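Local coordinates for carboxypeptidase Y inhibitor (Saccharomyces cerevisiae, PDB 1WPX), which inhibits carboxypeptidase Y, a serine carboxypeptidase, specifically and potently as a member of the phosphatidylethanolamine-binding protein family, at residues S34-A45 with K57-F68. Residues are numbered along the deposited sequence; the frame is centred on the assembly and turned at random.
Sequences SGILAVEYSSSA and KARSKPQFQFTF
Strands 35-40 and 63-68 run antiparallel, with 161° between their N-to-C directions, and Ile36 with Thr67, Ala38 with Gln65 and Glu40 with Gln63 each exchange two backbone hydrogen bonds. The non-hydrogen-bonded pairs between them send Leu37, Val39, Phe64 and Phe66 to the inner face, where strands 162-170 and 208-217 pack on them. Val39 lies alongside Phe64, its CG2 3.5 Å from Phe64 CD1, while its CG1, anti to the backbone N (chi1 -174°), reaches Phe64 CE1 and Pro62. With no side chain at Gly35, Phe66 CE1 can come to 3.8 Å from Gly35 CA. At the corner, the Tyr41 ring is held between Ala58 CA over one face and Pro62 CB over the opposite one, each 3.7 Å from its centroid in a CH-pi contact. Ser60 O sits in the ring plane, 3.2 Å from Tyr41 CE1, and the Tyr41 hydroxyl is hydrogen-bonded to that of Tyr150. Farther out, Lys57 bends at its last torsion (chi4 -69°) to give NZ to Ser44 OG, 2.8 Å away. On the other face, Ile36, Glu40 and Gln63 pack on side chains of another protein's chain, and Gln65 NE2 hydrogen-bonds to its backbone. Tyr41 and Ser42 opposite Ala45 form a classic beta bulge where 35-40 turns back toward strand 45-47, within the beta fold of the phosphatidylethanolamine-binding protein family.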
ATOM      1  N   SER B  34      -9.649 -10.127 -17.876  1.00 37.33           N
ATOM      2  CA  SER B  34     -10.368 -11.321 -17.448  1.00 37.14           C
ATOM      3  C   SER B  34      -9.663 -11.952 -16.270  1.00 37.25           C
ATOM      4  O   SER B  34     -10.230 -12.782 -15.564  1.00 39.55           O
ATOM      5  CB  SER B  34     -10.463 -12.331 -18.585  1.00 36.57           C
ATOM      6  OG  SER B  34     -11.303 -11.839 -19.608  1.00 38.05           O
ATOM      7  N   GLY B  35      -8.416 -11.551 -16.068  1.00 36.78           N
ATOM      8  CA  GLY B  35      -7.632 -12.067 -14.964  1.00 36.01           C
ATOM      9  C   GLY B  35      -6.476 -11.117 -14.756  1.00 35.07           C
ATOM     10  O   GLY B  35      -6.501 -10.000 -15.272  1.00 36.09           O
ATOM     11  N   ILE B  36      -5.472 -11.528 -13.994  1.00 32.96           N
ATOM     12  CA  ILE B  36      -4.330 -10.661 -13.796  1.00 32.41           C
ATOM     13  C   ILE B  36      -3.061 -11.444 -14.084  1.00 30.98           C
ATOM     14  O   ILE B  36      -2.953 -12.624 -13.754  1.00 30.23           O
ATOM     15  CB  ILE B  36      -4.300 -10.051 -12.360  1.00 33.75           C
ATOM     16  CG1 ILE B  36      -3.721 -11.048 -11.372  1.00 32.90           C
ATOM     17  CG2 ILE B  36      -5.696  -9.594 -11.944  1.00 32.14           C
ATOM     18  CD1 ILE B  36      -2.255 -10.797 -11.115  1.00 34.90           C
ATOM     19  N   LEU B  37      -2.104 -10.776 -14.717  1.00 30.82           N
ATOM     20  CA  LEU B  37      -0.843 -11.403 -15.083  1.00 30.00           C
ATOM     21  C   LEU B  37       0.287 -11.056 -14.121  1.00 31.02           C
ATOM     22  O   LEU B  37       0.758  -9.917 -14.087  1.00 31.91           O
ATOM     23  CB  LEU B  37      -0.451 -10.974 -16.499  1.00 27.42           C
ATOM     24  CG  LEU B  37       0.765 -11.650 -17.137  1.00 26.89           C
ATOM     25  CD1 LEU B  37       0.503 -13.135 -17.371  1.00 22.91           C
ATOM     26  CD2 LEU B  37       1.057 -10.959 -18.456  1.00 28.65           C
ATOM     27  N   ALA B  38       0.723 -12.034 -13.336  1.00 30.28           N
ATOM     28  CA  ALA B  38       1.819 -11.802 -12.410  1.00 30.50           C
ATOM     29  C   ALA B  38       3.095 -12.131 -13.165  1.00 31.39           C
ATOM     30  O   ALA B  38       3.227 -13.201 -13.747  1.00 31.76           O
ATOM     31  CB  ALA B  38       1.687 -12.689 -11.192  1.00 29.66           C
ATOM     32  N   VAL B  39       4.028 -11.191 -13.164  1.00 33.07           N
ATOM     33  CA  VAL B  39       5.293 -11.364 -13.854  1.00 33.70           C
ATOM     34  C   VAL B  39       6.404 -11.016 -12.876  1.00 36.01           C
ATOM     35  O   VAL B  39       6.275 -10.081 -12.089  1.00 35.30           O
ATOM     36  CB  VAL B  39       5.375 -10.429 -15.081  1.00 33.81           C
ATOM     37  CG1 VAL B  39       6.644 -10.709 -15.882  1.00 32.22           C
ATOM     38  CG2 VAL B  39       4.125 -10.606 -15.949  1.00 34.53           C
ATOM     39  N   GLU B  40       7.494 -11.772 -12.929  1.00 39.25           N
ATOM     40  CA  GLU B  40       8.624 -11.543 -12.039  1.00 40.93           C
ATOM     41  C   GLU B  40       9.951 -11.985 -12.647  1.00 40.99           C
ATOM     42  O   GLU B  40      10.024 -13.010 -13.322  1.00 42.63           O
ATOM     43  CB  GLU B  40       8.399 -12.293 -10.732  1.00 42.28           C
ATOM     44  CG  GLU B  40       9.528 -12.148  -9.751  1.00 47.77           C
ATOM     45  CD  GLU B  40       9.377 -13.080  -8.576  1.00 51.33           C
ATOM     46  OE1 GLU B  40       9.384 -14.312  -8.797  1.00 52.80           O
ATOM     47  OE2 GLU B  40       9.246 -12.580  -7.437  1.00 53.88           O
ATOM     48  N   TYR B  41      11.000 -11.206 -12.407  1.00 40.69           N
ATOM     49  CA  TYR B  41      12.329 -11.531 -12.910  1.00 39.19           C
ATOM     50  C   TYR B  41      13.066 -12.276 -11.817  1.00 40.25           C
ATOM     51  O   TYR B  41      13.807 -13.221 -12.082  1.00 41.02           O
ATOM     52  CB  TYR B  41      13.079 -10.258 -13.277  1.00 36.36           C
ATOM     53  CG  TYR B  41      12.609  -9.648 -14.571  1.00 35.94           C
ATOM     54  CD1 TYR B  41      13.043 -10.153 -15.797  1.00 35.46           C
ATOM     55  CD2 TYR B  41      11.707  -8.585 -14.577  1.00 35.18           C
ATOM     56  CE1 TYR B  41      12.591  -9.609 -17.000  1.00 34.13           C
ATOM     57  CE2 TYR B  41      11.249  -8.038 -15.772  1.00 33.60           C
ATOM     58  CZ  TYR B  41      11.696  -8.554 -16.976  1.00 32.95           C
ATOM     59  OH  TYR B  41      11.254  -8.010 -18.151  1.00 30.93           O
ATOM     60  N   SER B  42      12.850 -11.834 -10.584  1.00 41.74           N
ATOM     61  CA  SER B  42      13.455 -12.448  -9.405  1.00 44.36           C
ATOM     62  C   SER B  42      12.682 -11.954  -8.186  1.00 44.75           C
ATOM     63  O   SER B  42      11.977 -10.947  -8.260  1.00 44.87           O
ATOM     64  CB  SER B  42      14.933 -12.067  -9.281  1.00 43.04           C
ATOM     65  OG  SER B  42      15.082 -10.678  -9.058  1.00 45.24           O
ATOM     66  N   SER B  43      12.815 -12.661  -7.070  1.00 45.34           N
ATOM     67  CA  SER B  43      12.102 -12.295  -5.854  1.00 46.18           C
ATOM     68  C   SER B  43      12.203 -10.805  -5.534  1.00 46.10           C
ATOM     69  O   SER B  43      11.342 -10.249  -4.846  1.00 46.38           O
ATOM     70  CB  SER B  43      12.614 -13.122  -4.666  1.00 46.42           C
ATOM     71  OG  SER B  43      13.972 -12.842  -4.381  1.00 49.42           O
ATOM     72  N   SER B  44      13.242 -10.155  -6.046  1.00 44.54           N
ATOM     73  CA  SER B  44      13.426  -8.735  -5.791  1.00 45.17           C
ATOM     74  C   SER B  44      13.073  -7.892  -7.009  1.00 45.83           C
ATOM     75  O   SER B  44      13.173  -6.660  -6.970  1.00 47.08           O
ATOM     76  CB  SER B  44      14.877  -8.457  -5.398  1.00 45.41           C
ATOM     77  OG  SER B  44      15.747  -8.667  -6.502  1.00 48.50           O
ATOM     78  N   ALA B  45      12.662  -8.549  -8.090  1.00 44.62           N
ATOM     79  CA  ALA B  45      12.323  -7.837  -9.312  1.00 42.19           C
ATOM     80  C   ALA B  45      10.969  -8.232  -9.876  1.00 41.54           C
ATOM     81  O   ALA B  45      10.879  -8.869 -10.925  1.00 41.49           O
ATOM     82  CB  ALA B  45      13.404  -8.062 -10.357  1.00 42.43           C
ATOM     83  N   LYS B  57      18.338  -5.992 -13.957  1.00 50.22           N
ATOM     84  CA  LYS B  57      17.516  -7.028 -13.352  1.00 50.37           C
ATOM     85  C   LYS B  57      16.569  -7.654 -14.373  1.00 50.39           C
ATOM     86  O   LYS B  57      16.175  -8.810 -14.231  1.00 50.94           O
ATOM     87  CB  LYS B  57      16.737  -6.465 -12.163  1.00 50.82           C
ATOM     88  CG  LYS B  57      17.559  -6.407 -10.882  1.00 52.61           C
ATOM     89  CD  LYS B  57      16.770  -5.797  -9.735  1.00 56.96           C
ATOM     90  CE  LYS B  57      17.531  -5.870  -8.414  1.00 57.58           C
ATOM     91  NZ  LYS B  57      17.658  -7.274  -7.922  1.00 58.66           N
ATOM     92  N   ALA B  58      16.222  -6.894 -15.409  1.00 49.90           N
ATOM     93  CA  ALA B  58      15.328  -7.374 -16.458  1.00 50.16           C
ATOM     94  C   ALA B  58      16.149  -7.919 -17.627  1.00 51.61           C
ATOM     95  O   ALA B  58      15.723  -7.883 -18.782  1.00 50.88           O
ATOM     96  CB  ALA B  58      14.433  -6.242 -16.930  1.00 48.48           C
ATOM     97  N   ARG B  59      17.325  -8.442 -17.303  1.00 53.26           N
ATOM     98  CA  ARG B  59      18.251  -8.977 -18.293  1.00 55.34           C
ATOM     99  C   ARG B  59      17.813 -10.303 -18.929  1.00 53.94           C
ATOM    100  O   ARG B  59      17.945 -10.485 -20.137  1.00 54.23           O
ATOM    101  CB  ARG B  59      19.628  -9.134 -17.640  1.00 59.24           C
ATOM    102  CG  ARG B  59      20.779  -9.265 -18.605  1.00 65.16           C
ATOM    103  CD  ARG B  59      22.084  -9.488 -17.856  1.00 70.81           C
ATOM    104  NE  ARG B  59      21.969 -10.573 -16.881  1.00 75.51           N
ATOM    105  CZ  ARG B  59      22.995 -11.283 -16.419  1.00 77.06           C
ATOM    106  NH1 ARG B  59      24.228 -11.031 -16.844  1.00 77.29           N
ATOM    107  NH2 ARG B  59      22.789 -12.247 -15.526  1.00 77.80           N
ATOM    108  N   SER B  60      17.295 -11.227 -18.125  1.00 52.52           N
ATOM    109  CA  SER B  60      16.851 -12.522 -18.643  1.00 50.68           C
ATOM    110  C   SER B  60      15.332 -12.590 -18.744  1.00 48.78           C
ATOM    111  O   SER B  60      14.637 -11.664 -18.333  1.00 48.31           O
ATOM    112  CB  SER B  60      17.358 -13.651 -17.746  1.00 51.38           C
ATOM    113  OG  SER B  60      18.773 -13.616 -17.651  1.00 53.97           O
ATOM    114  N   LYS B  61      14.812 -13.682 -19.296  1.00 47.35           N
ATOM    115  CA  LYS B  61      13.369 -13.820 -19.438  1.00 46.45           C
ATOM    116  C   LYS B  61      12.700 -14.042 -18.082  1.00 45.08           C
ATOM    117  O   LYS B  61      13.170 -14.837 -17.269  1.00 43.93           O
ATOM    118  CB  LYS B  61      13.018 -14.967 -20.393  1.00 46.68           C
ATOM    119  CG  LYS B  61      11.543 -14.975 -20.772  1.00 48.88           C
ATOM    120  CD  LYS B  61      11.227 -15.863 -21.967  1.00 48.87           C
ATOM    121  CE  LYS B  61      11.247 -17.339 -21.617  1.00 49.68           C
ATOM    122  NZ  LYS B  61      10.785 -18.153 -22.782  1.00 49.26           N
ATOM    123  N   PRO B  62      11.589 -13.332 -17.822  1.00 43.79           N
ATOM    124  CA  PRO B  62      10.849 -13.442 -16.564  1.00 42.83           C
ATOM    125  C   PRO B  62       9.876 -14.614 -16.515  1.00 42.85           C
ATOM    126  O   PRO B  62       9.585 -15.236 -17.534  1.00 42.01           O
ATOM    127  CB  PRO B  62      10.124 -12.109 -16.493  1.00 41.90           C
ATOM    128  CG  PRO B  62       9.752 -11.893 -17.918  1.00 41.73           C
ATOM    129  CD  PRO B  62      11.026 -12.256 -18.660  1.00 42.48           C
ATOM    130  N   GLN B  63       9.376 -14.904 -15.316  1.00 43.84           N
ATOM    131  CA  GLN B  63       8.399 -15.970 -15.114  1.00 44.60           C
ATOM    132  C   GLN B  63       7.003 -15.349 -15.125  1.00 43.73           C
ATOM    133  O   GLN B  63       6.832 -14.176 -14.773  1.00 43.35           O
ATOM    134  CB  GLN B  63       8.632 -16.660 -13.780  1.00 46.27           C
ATOM    135  CG  GLN B  63      10.003 -17.261 -13.634  1.00 53.61           C
ATOM    136  CD  GLN B  63      10.215 -17.861 -12.261  1.00 58.79           C
ATOM    137  OE1 GLN B  63       9.531 -18.817 -11.874  1.00 60.50           O
ATOM    138  NE2 GLN B  63      11.158 -17.295 -11.507  1.00 60.26           N
ATOM    139  N   PHE B  64       6.007 -16.137 -15.518  1.00 41.41           N
ATOM    140  CA  PHE B  64       4.635 -15.649 -15.589  1.00 38.85           C
ATOM    141  C   PHE B  64       3.642 -16.546 -14.858  1.00 37.05           C
ATOM    142  O   PHE B  64       3.880 -17.736 -14.665  1.00 35.56           O
ATOM    143  CB  PHE B  64       4.201 -15.543 -17.049  1.00 40.13           C
ATOM    144  CG  PHE B  64       5.089 -14.677 -17.888  1.00 42.13           C
ATOM    145  CD1 PHE B  64       4.822 -13.317 -18.032  1.00 41.74           C
ATOM    146  CD2 PHE B  64       6.186 -15.223 -18.555  1.00 42.19           C
ATOM    147  CE1 PHE B  64       5.634 -12.507 -18.833  1.00 41.95           C
ATOM    148  CE2 PHE B  64       7.006 -14.426 -19.358  1.00 42.76           C
ATOM    149  CZ  PHE B  64       6.726 -13.062 -19.498  1.00 42.75           C
ATOM    150  N   GLN B  65       2.525 -15.948 -14.453  1.00 35.20           N
ATOM    151  CA  GLN B  65       1.446 -16.656 -13.780  1.00 33.18           C
ATOM    152  C   GLN B  65       0.167 -15.951 -14.167  1.00 31.94           C
ATOM    153  O   GLN B  65       0.137 -14.727 -14.250  1.00 32.34           O
ATOM    154  CB  GLN B  65       1.582 -16.621 -12.256  1.00 32.88           C
ATOM    155  CG  GLN B  65       0.391 -17.286 -11.550  1.00 32.91           C
ATOM    156  CD  GLN B  65       0.389 -17.087 -10.046  1.00 33.98           C
ATOM    157  OE1 GLN B  65       0.385 -15.959  -9.559  1.00 34.16           O
ATOM    158  NE2 GLN B  65       0.378 -18.187  -9.301  1.00 32.52           N
ATOM    159  N   PHE B  66      -0.886 -16.723 -14.406  1.00 31.94           N
ATOM    160  CA  PHE B  66      -2.173 -16.154 -14.780  1.00 31.29           C
ATOM    161  C   PHE B  66      -3.211 -16.523 -13.736  1.00 30.46           C
ATOM    162  O   PHE B  66      -3.377 -17.687 -13.395  1.00 29.66           O
ATOM    163  CB  PHE B  66      -2.608 -16.670 -16.150  1.00 31.76           C
ATOM    164  CG  PHE B  66      -3.960 -16.176 -16.587  1.00 34.92           C
ATOM    165  CD1 PHE B  66      -4.225 -14.814 -16.677  1.00 35.42           C
ATOM    166  CD2 PHE B  66      -4.967 -17.074 -16.921  1.00 36.72           C
ATOM    167  CE1 PHE B  66      -5.474 -14.353 -17.093  1.00 35.92           C
ATOM    168  CE2 PHE B  66      -6.221 -16.622 -17.340  1.00 38.00           C
ATOM    169  CZ  PHE B  66      -6.473 -15.259 -17.425  1.00 37.56           C
ATOM    170  N   THR B  67      -3.885 -15.518 -13.200  1.00 30.23           N
ATOM    171  CA  THR B  67      -4.915 -15.767 -12.215  1.00 31.74           C
ATOM    172  C   THR B  67      -6.234 -15.394 -12.853  1.00 34.17           C
ATOM    173  O   THR B  67      -6.460 -14.242 -13.223  1.00 32.21           O
ATOM    174  CB  THR B  67      -4.706 -14.929 -10.935  1.00 30.83           C
ATOM    175  OG1 THR B  67      -3.612 -15.467 -10.188  1.00 32.90           O
ATOM    176  CG2 THR B  67      -5.947 -14.954 -10.067  1.00 29.07           C
ATOM    177  N   PHE B  68      -7.094 -16.387 -13.017  1.00 38.39           N
ATOM    178  CA  PHE B  68      -8.396 -16.134 -13.596  1.00 43.85           C
ATOM    179  C   PHE B  68      -9.399 -16.022 -12.463  1.00 47.85           C
ATOM    180  O   PHE B  68      -9.359 -16.791 -11.497  1.00 45.80           O
ATOM    181  CB  PHE B  68      -8.796 -17.258 -14.558  1.00 41.76           C
ATOM    182  CG  PHE B  68     -10.236 -17.205 -14.978  1.00 41.75           C
ATOM    183  CD1 PHE B  68     -11.199 -17.958 -14.308  1.00 40.76           C
ATOM    184  CD2 PHE B  68     -10.642 -16.376 -16.023  1.00 42.45           C
ATOM    185  CE1 PHE B  68     -12.545 -17.885 -14.671  1.00 40.90           C
ATOM    186  CE2 PHE B  68     -11.990 -16.295 -16.396  1.00 41.79           C
ATOM    187  CZ  PHE B  68     -12.941 -17.050 -15.719  1.00 40.66           C
TER